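Local atomic coordinates of putative oxidoreductase (Bacteroides fragilis NCTC 9343, PDB entry 3FHL), a protein that probably catalyses a nucleotide-dependent oxidation or reduction, as a Gfo/Idh/MocA family member with a Rossmann-type NAD-binding domain and a C-terminal alpha/beta domain. Residues W127-L132 with G257-E262; F131-D136 with P301-N306; S141-L146 with G285-E290; E279-W284 with C297-G302. All coordinates share one frame; numbering follows the deposited sequence.

Interaction 1: residues W127-L132 with G257-E262; sequences WDADFL and GVDKQE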
# COMPACT_ATOMS: atom_id res chain seq x y z
N TRP C 127 -1.17 -6.94 22.08
CA TRP C 127 -0.82 -5.99 23.15
C TRP C 127 0.37 -5.10 22.79
O TRP C 127 1.02 -4.55 23.67
CB TRP C 127 -0.57 -6.75 24.47
CG TRP C 127 -1.82 -7.39 25.04
CD1 TRP C 127 -2.76 -6.80 25.85
CD2 TRP C 127 -2.26 -8.73 24.82
NE1 TRP C 127 -3.76 -7.70 26.14
CE2 TRP C 127 -3.48 -8.89 25.53
CE3 TRP C 127 -1.76 -9.81 24.09
CZ2 TRP C 127 -4.19 -10.09 25.53
CZ3 TRP C 127 -2.47 -11.01 24.10
CH2 TRP C 127 -3.67 -11.13 24.81
N ASP C 128 0.66 -4.96 21.50
CA ASP C 128 1.61 -3.93 21.05
C ASP C 128 0.99 -2.58 21.35
O ASP C 128 -0.23 -2.44 21.26
CB ASP C 128 1.87 -4.06 19.54
CG ASP C 128 3.00 -5.02 19.21
OD1 ASP C 128 3.58 -5.63 20.13
OD2 ASP C 128 3.33 -5.18 18.01
N ALA C 129 1.82 -1.59 21.71
CA ALA C 129 1.36 -0.22 21.96
C ALA C 129 0.54 0.36 20.80
O ALA C 129 -0.52 0.95 21.03
CB ALA C 129 2.56 0.71 22.27
N ASP C 130 1.02 0.17 19.57
CA ASP C 130 0.35 0.71 18.39
C ASP C 130 -1.05 0.16 18.18
O ASP C 130 -1.98 0.93 18.01
CB ASP C 130 1.22 0.59 17.12
CG ASP C 130 1.84 -0.79 16.93
OD1 ASP C 130 1.21 -1.82 17.26
OD2 ASP C 130 2.97 -0.85 16.42
N PHE C 131 -1.19 -1.17 18.24
CA PHE C 131 -2.50 -1.83 18.07
C PHE C 131 -3.50 -1.52 19.19
O PHE C 131 -4.69 -1.26 18.94
CB PHE C 131 -2.31 -3.33 17.94
CG PHE C 131 -3.59 -4.08 17.66
CD1 PHE C 131 -4.28 -3.88 16.46
CD2 PHE C 131 -4.09 -4.98 18.58
CE1 PHE C 131 -5.45 -4.57 16.19
CE2 PHE C 131 -5.29 -5.69 18.32
CZ PHE C 131 -5.95 -5.48 17.12
N LEU C 132 -3.02 -1.54 20.44
CA LEU C 132 -3.84 -1.10 21.57
C LEU C 132 -4.32 0.34 21.40
O LEU C 132 -5.45 0.67 21.76
CB LEU C 132 -3.06 -1.25 22.89
CG LEU C 132 -2.83 -2.68 23.38
CD1 LEU C 132 -2.01 -2.66 24.68
CD2 LEU C 132 -4.15 -3.42 23.63
N GLY C 257 6.78 3.04 13.07
CA GLY C 257 7.70 2.40 14.01
C GLY C 257 7.15 1.08 14.51
O GLY C 257 6.08 0.65 14.07
N VAL C 258 7.88 0.45 15.43
CA VAL C 258 7.42 -0.80 16.04
C VAL C 258 7.42 -0.72 17.56
O VAL C 258 8.04 0.17 18.16
CB VAL C 258 8.27 -2.03 15.60
CG1 VAL C 258 7.94 -2.42 14.16
CG2 VAL C 258 9.76 -1.78 15.80
N ASP C 259 6.72 -1.65 18.18
CA ASP C 259 6.65 -1.73 19.63
C ASP C 259 8.04 -2.02 20.21
O ASP C 259 8.83 -2.79 19.63
CB ASP C 259 5.59 -2.75 20.05
CG ASP C 259 5.41 -2.82 21.55
OD1 ASP C 259 6.22 -3.53 22.16
OD2 ASP C 259 4.48 -2.20 22.10
N LYS C 260 8.34 -1.39 21.34
CA LYS C 260 9.68 -1.40 21.91
C LYS C 260 9.87 -2.46 22.99
O LYS C 260 10.98 -2.62 23.51
CB LYS C 260 9.98 -0.02 22.52
CG LYS C 260 9.40 1.18 21.73
CD LYS C 260 9.18 2.41 22.64
CE LYS C 260 10.51 3.02 23.13
NZ LYS C 260 11.54 3.12 22.04
N GLN C 261 8.81 -3.19 23.34
CA GLN C 261 8.86 -4.17 24.44
C GLN C 261 9.84 -5.30 24.20
O GLN C 261 10.61 -5.63 25.10
CB GLN C 261 7.49 -4.77 24.73
CG GLN C 261 6.54 -3.83 25.44
CD GLN C 261 5.18 -4.45 25.57
OE1 GLN C 261 4.85 -5.05 26.60
NE2 GLN C 261 4.38 -4.36 24.52
N GLU C 262 9.83 -5.88 22.99
CA GLU C 262 10.67 -7.04 22.71
C GLU C 262 12.16 -6.73 22.83
O GLU C 262 12.92 -7.54 23.37
CB GLU C 262 10.34 -7.64 21.33
CG GLU C 262 11.12 -8.91 21.02
CD GLU C 262 10.82 -9.50 19.64
OE1 GLU C 262 9.86 -9.06 18.98
OE2 GLU C 262 11.56 -10.42 19.23
O HOH W 1 4.60 -2.91 16.55
O HOH W 2 4.30 1.40 16.14
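Asp-128 and Asp-259 stack their carboxylates, the planes only 5° apart although the two side chains cross at a slant. The oxygens lie close for like charges, OD1 of Asp-128 being 3.9 Å from OD1 of Asp-259; the repulsion is probably eased by Arg-125 and Tyr-307 at Asp-128 and by N-H donors at Asp-259. Asp-128 has a salt bridge to Arg-125 and a hydrogen bond with Tyr-307. In Asp-259, chi1 -177° puts CG anti to the backbone N, on the side of helix 129-139. OD2 of Asp-259 accepts a nearly straight bond (176°) from Ala-129 N at 2.8 Å, on its anti side, somewhat out of the carboxylate plane. OD1 of Asp-259 takes two donors from opposite faces of its plane: Gln-261 N at 2.9 Å, a capping bond, and Gln-261 NE2 at 3.1 Å. The same amide nitrogen reaches Trp-127 O weakly, while Gln-261 OE1 accepts from Tyr-307 N and Trp-276 NE1, which fixes which way round the amide lies. One water lies within bonding distance of Asp-128 OD2 and Asp-130 OD2 and accepts from Asp-259 N. One buried aspartate thus serves the N-terminal ends of two helices, capping 261-266 and holding the first turn of 129-139.

Interaction 2: residues F131-D136 with P301-N306; sequences FLTVRD and PGIAGN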
# COMPACT_ATOMS: atom_id res chain seq x y z
N PHE C 131 -1.19 -1.17 18.24
CA PHE C 131 -2.50 -1.83 18.07
C PHE C 131 -3.50 -1.52 19.19
O PHE C 131 -4.69 -1.26 18.94
CB PHE C 131 -2.31 -3.33 17.94
CG PHE C 131 -3.59 -4.08 17.66
CD1 PHE C 131 -4.28 -3.88 16.46
CD2 PHE C 131 -4.09 -4.98 18.58
CE1 PHE C 131 -5.45 -4.57 16.19
CE2 PHE C 131 -5.29 -5.69 18.32
CZ PHE C 131 -5.95 -5.48 17.12
N LEU C 132 -3.02 -1.54 20.44
CA LEU C 132 -3.84 -1.10 21.57
C LEU C 132 -4.32 0.34 21.40
O LEU C 132 -5.45 0.67 21.76
CB LEU C 132 -3.06 -1.25 22.89
CG LEU C 132 -2.83 -2.68 23.38
CD1 LEU C 132 -2.01 -2.66 24.68
CD2 LEU C 132 -4.15 -3.42 23.63
N THR C 133 -3.47 1.19 20.85
CA THR C 133 -3.85 2.56 20.59
C THR C 133 -4.89 2.63 19.48
O THR C 133 -5.87 3.35 19.59
CB THR C 133 -2.63 3.43 20.25
OG1 THR C 133 -1.67 3.32 21.32
CG2 THR C 133 -3.05 4.87 20.11
N VAL C 134 -4.68 1.84 18.42
CA VAL C 134 -5.70 1.72 17.35
C VAL C 134 -7.07 1.32 17.93
O VAL C 134 -8.06 1.97 17.65
CB VAL C 134 -5.24 0.75 16.20
CG1 VAL C 134 -6.43 0.34 15.28
CG2 VAL C 134 -4.09 1.37 15.39
N ARG C 135 -7.11 0.28 18.77
CA ARG C 135 -8.37 -0.12 19.41
C ARG C 135 -9.03 1.05 20.17
O ARG C 135 -10.25 1.26 20.07
CB ARG C 135 -8.16 -1.32 20.36
CG ARG C 135 -7.70 -2.62 19.71
CD ARG C 135 -7.95 -3.82 20.65
NE ARG C 135 -9.22 -4.48 20.33
CZ ARG C 135 -9.38 -5.79 20.17
NH1 ARG C 135 -8.37 -6.64 20.34
NH2 ARG C 135 -10.58 -6.26 19.86
N ASP C 136 -8.21 1.82 20.89
CA ASP C 136 -8.64 3.01 21.63
C ASP C 136 -9.27 4.09 20.75
O ASP C 136 -10.34 4.60 21.07
CB ASP C 136 -7.46 3.60 22.41
CG ASP C 136 -7.88 4.63 23.44
OD1 ASP C 136 -8.77 4.32 24.26
OD2 ASP C 136 -7.31 5.75 23.46
N PRO C 301 -1.57 10.80 22.44
CA PRO C 301 -1.00 10.07 23.58
C PRO C 301 -1.59 8.67 23.60
O PRO C 301 -2.81 8.51 23.75
CB PRO C 301 -1.46 10.89 24.80
CG PRO C 301 -1.76 12.26 24.25
CD PRO C 301 -2.28 12.02 22.87
N GLY C 302 -0.74 7.68 23.41
CA GLY C 302 -1.24 6.34 23.16
C GLY C 302 -1.43 5.50 24.40
O GLY C 302 -1.20 5.95 25.52
N ILE C 303 -1.89 4.27 24.16
CA ILE C 303 -1.94 3.23 25.17
C ILE C 303 -0.59 2.53 25.25
O ILE C 303 -0.02 2.19 24.22
CB ILE C 303 -3.03 2.20 24.80
CG1 ILE C 303 -4.39 2.89 24.60
CG2 ILE C 303 -3.14 1.09 25.84
CD1 ILE C 303 -4.91 3.62 25.81
N ALA C 304 -0.08 2.33 26.46
CA ALA C 304 1.19 1.61 26.66
C ALA C 304 1.12 0.17 26.15
O ALA C 304 0.09 -0.49 26.27
CB ALA C 304 1.58 1.62 28.14
N GLY C 305 2.22 -0.31 25.60
CA GLY C 305 2.32 -1.71 25.22
C GLY C 305 2.25 -2.58 26.46
O GLY C 305 2.76 -2.20 27.51
N ASN C 306 1.62 -3.75 26.34
CA ASN C 306 1.29 -4.54 27.54
C ASN C 306 1.32 -6.04 27.30
O ASN C 306 0.29 -6.68 27.37
CB ASN C 306 -0.08 -4.08 28.07
CG ASN C 306 -0.44 -4.68 29.42
OD1 ASN C 306 0.44 -5.09 30.19
ND2 ASN C 306 -1.74 -4.75 29.71
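Asp-136 offers one face of its flat carboxylate to Ile-303, whose CD1 sits directly above Asp-136 CG at 3.9 Å. At the rim of that group, OD1 is paired with Lys-140 and OD2 is hydrogen-bonded with Tyr-300 OH, which pins its rotation. Within the helix and away from the loop, the Phe-131 ring is covered on one face by Arg-135 CG, offset toward the rim. Ile-303 is the loop side chain that lies against the helix. It crosses both Leu-132 and Asp-136 at about a right angle, with CG2 set 3.8 Å from Leu-132 CB and CG1 3.8 Å from Asp-136 CB. Farther along the loop, Leu-132 CD1 rests 3.4 Å from Ala-304 O. The polar link is Thr-133 OG1, which accepts from Ile-303 N at 3.0 Å (145°). With OG1 beside its own backbone N (chi1 -56°), the hydroxyl can also donate to Ala-129 O one turn back. Gly-302 passes close by, its CA 3.6 Å from Thr-133 OG1. Helix 129-139 is thereby bound to the loop that joins strand 294-299 to helix 309-320, while Phe-131 and Val-134 pack on Leu-190 of helix 180-191 and on Phe-244 of strand 244-248.

Interaction 3: residues S141-L146 with G285-E290; sequences SLLGRL and GLLHTE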
# COMPACT_ATOMS: atom_id res chain seq x y z
N SER C 141 -14.39 6.46 18.63
CA SER C 141 -14.93 6.98 17.35
C SER C 141 -14.28 8.28 16.88
O SER C 141 -14.95 9.14 16.31
CB SER C 141 -16.45 7.12 17.40
OG SER C 141 -17.07 5.88 17.68
N LEU C 142 -12.98 8.42 17.12
CA LEU C 142 -12.27 9.67 16.86
C LEU C 142 -12.16 10.02 15.37
O LEU C 142 -12.04 11.20 15.03
CB LEU C 142 -10.86 9.64 17.47
CG LEU C 142 -10.70 9.62 18.99
CD1 LEU C 142 -9.23 9.67 19.30
CD2 LEU C 142 -11.40 10.79 19.66
N LEU C 143 -12.21 9.00 14.51
CA LEU C 143 -12.12 9.17 13.04
C LEU C 143 -13.48 9.31 12.40
O LEU C 143 -13.57 9.47 11.18
CB LEU C 143 -11.35 8.00 12.40
CG LEU C 143 -9.99 7.68 13.01
CD1 LEU C 143 -9.29 6.53 12.27
CD2 LEU C 143 -9.10 8.92 13.01
N GLY C 144 -14.54 9.26 13.21
CA GLY C 144 -15.90 9.20 12.68
C GLY C 144 -16.18 7.75 12.32
O GLY C 144 -15.82 6.85 13.07
N ARG C 145 -16.82 7.52 11.18
CA ARG C 145 -17.01 6.15 10.68
C ARG C 145 -15.74 5.72 9.95
O ARG C 145 -15.31 6.40 9.02
CB ARG C 145 -18.21 6.12 9.74
CG ARG C 145 -18.35 4.83 8.94
CD ARG C 145 -19.65 4.78 8.17
NE ARG C 145 -19.88 5.93 7.29
CZ ARG C 145 -19.50 6.00 6.01
NH1 ARG C 145 -18.81 5.00 5.46
NH2 ARG C 145 -19.78 7.08 5.29
N LEU C 146 -15.13 4.61 10.36
CA LEU C 146 -13.91 4.11 9.70
C LEU C 146 -14.22 3.58 8.31
O LEU C 146 -15.22 2.85 8.12
CB LEU C 146 -13.23 3.02 10.53
CG LEU C 146 -11.85 2.53 10.05
CD1 LEU C 146 -10.78 3.52 10.40
CD2 LEU C 146 -11.54 1.17 10.63
N GLY C 285 1.46 8.20 17.23
CA GLY C 285 0.87 8.44 15.92
C GLY C 285 0.27 9.82 15.82
O GLY C 285 -0.01 10.45 16.83
N LEU C 286 0.10 10.28 14.58
CA LEU C 286 -0.53 11.56 14.31
C LEU C 286 -2.04 11.39 14.13
O LEU C 286 -2.51 10.63 13.28
CB LEU C 286 0.07 12.17 13.03
CG LEU C 286 -0.44 13.57 12.66
CD1 LEU C 286 0.04 14.60 13.68
CD2 LEU C 286 0.04 13.95 11.27
N LEU C 287 -2.80 12.15 14.90
CA LEU C 287 -4.25 12.15 14.74
C LEU C 287 -4.68 13.45 14.07
O LEU C 287 -4.39 14.54 14.57
CB LEU C 287 -4.94 11.97 16.10
CG LEU C 287 -6.46 12.15 16.17
CD1 LEU C 287 -7.17 10.96 15.53
CD2 LEU C 287 -6.88 12.34 17.63
N HIS C 288 -5.36 13.32 12.94
CA HIS C 288 -5.81 14.49 12.18
C HIS C 288 -7.28 14.28 11.95
O HIS C 288 -7.67 13.50 11.09
CB HIS C 288 -5.05 14.57 10.84
CG HIS C 288 -5.32 15.82 10.06
ND1 HIS C 288 -4.60 16.14 8.92
CD2 HIS C 288 -6.21 16.82 10.24
CE1 HIS C 288 -5.06 17.28 8.43
NE2 HIS C 288 -6.03 17.72 9.20
N THR C 289 -8.11 14.96 12.74
CA THR C 289 -9.55 14.73 12.71
C THR C 289 -10.31 15.97 13.18
O THR C 289 -9.70 17.01 13.47
CB THR C 289 -9.93 13.46 13.55
OG1 THR C 289 -11.27 13.07 13.27
CG2 THR C 289 -9.75 13.71 15.07
N GLU C 290 -11.63 15.88 13.22
CA GLU C 290 -12.48 16.93 13.74
C GLU C 290 -12.93 16.51 15.14
O GLU C 290 -13.57 15.47 15.31
CB GLU C 290 -13.68 17.12 12.82
CG GLU C 290 -14.55 18.32 13.14
CD GLU C 290 -15.78 18.42 12.25
OE1 GLU C 290 -15.79 19.31 11.36
OE2 GLU C 290 -16.72 17.62 12.42
O HOH W 3 -13.56 13.01 16.45
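Leu-142 and Leu-143 occupy the two central positions of a type I turn, closed by the bond from Gly-144 N to Ser-141 O; the turn faces strand 286-291 so that the CA atoms of Leu-143 and Thr-289 are 6.1 Å apart. Ser-141 itself ends helix 129-139 in a Schellman motif, and the turn leads on into strand 146-154. From the strand, Leu-287 reaches in with both prongs of its fork: CG is anti to its backbone N (chi1 171°), and each methyl meets a different leucine. CD1 of Leu-287 touches CD2 of Leu-143 at 3.8 Å, and CD2 of Leu-287 meets CD1 of Leu-142 at 3.9 Å, the latter pair of side chains crossing at about a right angle. Ile-137 and Tyr-300 border this apolar patch. Two residues along, Thr-289 donates from OG1 to Leu-142 O at 2.7 Å, in the carbonyl plane with a C=O...donor angle of 151°. Thr-289 CG2 also lies 3.4 Å from Leu-142 O. A water donates to the same Leu-142 O at 2.8 Å and to Glu-290 O at 2.7 Å, extending the link along the strand. On the side of the strand facing away from the turn, His-288 ND1 is hydrogen-bonded to Glu-239 of the second subunit. The chemistry is divided: methyl groups pack on one side, while beside them a turn carbonyl is satisfied by a threonine hydroxyl and a water, so that a chain reversal without regular secondary structure is held to the strand by directional bonds as well as by hydrophobic contact.

Interaction 4: residues E279-W284 with C297-G302; sequences ESEQEW and CRKYPG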
# COMPACT_ATOMS: atom_id res chain seq x y z
N GLU C 279 5.45 4.96 24.99
CA GLU C 279 6.13 5.54 23.83
C GLU C 279 6.31 7.03 24.04
O GLU C 279 5.54 7.67 24.76
CB GLU C 279 5.30 5.33 22.56
CG GLU C 279 5.11 3.88 22.17
CD GLU C 279 4.27 3.72 20.91
OE1 GLU C 279 3.11 4.21 20.88
OE2 GLU C 279 4.78 3.09 19.97
N SER C 280 7.32 7.59 23.39
CA SER C 280 7.57 9.02 23.41
C SER C 280 6.61 9.74 22.47
O SER C 280 5.93 9.11 21.65
CB SER C 280 9.01 9.31 22.99
OG SER C 280 9.23 8.92 21.64
N GLU C 281 6.57 11.07 22.57
CA GLU C 281 5.74 11.91 21.70
C GLU C 281 6.08 11.72 20.21
O GLU C 281 5.19 11.73 19.35
CB GLU C 281 5.82 13.38 22.13
CG GLU C 281 5.62 14.42 21.01
CD GLU C 281 4.74 15.60 21.41
OE1 GLU C 281 4.29 15.67 22.58
OE2 GLU C 281 4.50 16.47 20.54
N GLN C 282 7.37 11.52 19.93
CA GLN C 282 7.90 11.26 18.60
C GLN C 282 7.40 9.93 18.03
O GLN C 282 7.12 9.83 16.83
CB GLN C 282 9.43 11.27 18.69
CG GLN C 282 10.19 11.20 17.37
CD GLN C 282 11.69 11.42 17.56
OE1 GLN C 282 12.51 10.57 17.19
NE2 GLN C 282 12.06 12.56 18.14
N GLU C 283 7.27 8.92 18.89
CA GLU C 283 6.82 7.60 18.50
C GLU C 283 5.30 7.53 18.35
O GLU C 283 4.80 6.73 17.57
CB GLU C 283 7.31 6.53 19.48
CG GLU C 283 8.81 6.27 19.36
CD GLU C 283 9.44 5.67 20.61
OE1 GLU C 283 10.62 5.25 20.51
OE2 GLU C 283 8.79 5.61 21.67
N TRP C 284 4.58 8.38 19.08
CA TRP C 284 3.11 8.41 18.98
C TRP C 284 2.65 8.68 17.56
O TRP C 284 3.35 9.33 16.78
CB TRP C 284 2.50 9.47 19.89
CG TRP C 284 2.60 9.21 21.38
CD1 TRP C 284 2.81 8.01 22.00
CD2 TRP C 284 2.47 10.19 22.42
NE1 TRP C 284 2.83 8.19 23.37
CE2 TRP C 284 2.62 9.51 23.65
CE3 TRP C 284 2.22 11.57 22.43
CZ2 TRP C 284 2.54 10.17 24.89
CZ3 TRP C 284 2.16 12.23 23.66
CH2 TRP C 284 2.32 11.53 24.87
N CYS C 297 -4.80 18.50 14.70
CA CYS C 297 -3.74 17.72 14.08
C CYS C 297 -2.58 17.67 15.06
O CYS C 297 -1.82 18.62 15.18
CB CYS C 297 -3.31 18.36 12.75
SG CYS C 297 -2.29 17.29 11.72
N ARG C 298 -2.46 16.55 15.76
CA ARG C 298 -1.46 16.43 16.78
C ARG C 298 -1.13 15.01 17.12
O ARG C 298 -1.85 14.14 16.78
CB ARG C 298 -1.89 17.15 18.03
CG ARG C 298 -2.97 16.49 18.75
CD ARG C 298 -3.81 17.46 19.54
NE ARG C 298 -4.77 16.69 20.30
CZ ARG C 298 -6.01 17.06 20.59
NH1 ARG C 298 -6.76 16.23 21.24
NH2 ARG C 298 -6.48 18.22 20.23
N LYS C 299 -0.01 14.81 17.77
CA LYS C 299 0.36 13.49 18.26
C LYS C 299 -0.66 12.99 19.29
O LYS C 299 -1.14 13.77 20.13
CB LYS C 299 1.79 13.49 18.83
CG LYS C 299 2.86 13.62 17.76
CD LYS C 299 2.61 12.66 16.59
CE LYS C 299 3.82 12.49 15.73
NZ LYS C 299 4.89 11.73 16.45
N TYR C 300 -1.01 11.72 19.19
CA TYR C 300 -2.05 11.15 20.04
C TYR C 300 -1.40 10.35 21.17
O TYR C 300 -0.74 9.34 20.89
CB TYR C 300 -2.98 10.25 19.22
CG TYR C 300 -4.12 9.68 20.03
CD1 TYR C 300 -5.16 10.49 20.47
CD2 TYR C 300 -4.14 8.34 20.39
CE1 TYR C 300 -6.20 9.98 21.23
CE2 TYR C 300 -5.18 7.81 21.15
CZ TYR C 300 -6.20 8.63 21.56
OH TYR C 300 -7.23 8.11 22.30
N PRO C 301 -1.57 10.80 22.44
CA PRO C 301 -1.00 10.07 23.58
C PRO C 301 -1.59 8.67 23.60
O PRO C 301 -2.81 8.51 23.75
CB PRO C 301 -1.46 10.89 24.80
CG PRO C 301 -1.76 12.26 24.25
CD PRO C 301 -2.28 12.02 22.87
N GLY C 302 -0.74 7.68 23.41
CA GLY C 302 -1.24 6.34 23.16
C GLY C 302 -1.43 5.50 24.40
O GLY C 302 -1.20 5.95 25.52
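Trp-284 meets Lys-299, Tyr-300, Pro-301 and Gly-302 at the open end of the antiparallel beta-hairpin formed by strands 286-291 and 294-299, at one edge of the mixed sheet. The indole is sandwiched. Over one face Pro-301 CA stands 3.5 Å from the centroid of the six-membered ring, 5° off its normal, a CH-pi contact, with Tyr-300 O and Gly-302 N on the same face nearer the rim. Pro-301 CB adds a contact at 3.8 Å to Trp-284 CH2. The opposite face is covered by Ser-280 O and Glu-281 CA, while Glu-279 OE1 lies in the ring plane at the CD1 edge. Lys-299 CB approaches a different part of the rim, 4.1 Å from Trp-284 CE3. Beyond it the lysine chain bends at chi2 (-47°) and again at chi4, and the ammonium reaches the carbonyls of Glu-281 and Trp-284, in and just after the helically wound residues 281-283. A positive group here would probably be favoured by the oxygens gathered round it. Outside this shell the turn is shaped by its own bonds: Ser-280 N donates to Glu-283 OE2 at 3.0 Å, and Trp-284 N to Ser-280 O at 3.0 Å. Glu-283 OE1 forms a salt bridge with Lys-260, and Glu-279 OE2 one with Lys-255. Lys-299 NZ donates to Trp-284 O at 2.9 Å and, on a lone pair in the carbonyl plane, to Glu-281 O at 2.9 Å (140°).

From the N terminus, residues 127-136 open interactions 1 and 2: the start of helix 129-139 meets 257-262, and its next turns meet 301-306, closing the longest loop. Interaction 3 begins after that helix and ends on strand 286-291, so it nests inside interaction 2 and crosses interaction 1. Interaction 4 closes the short hairpin loop 279-302, follows interaction 1 in series, crosses interaction 3 and ends where interaction 2 does. Trp-127 O to Asn-306 N joins interactions 1 and 2, Lys-260 to Glu-283 joins 1 and 4, and Tyr-300 joins 4 to 2 and 3. Interactions 1 to 3 tie helix 129-139 and its following turn to 257-262, 301-306 and strand 286-291; interaction 4 joins the hairpin's ends.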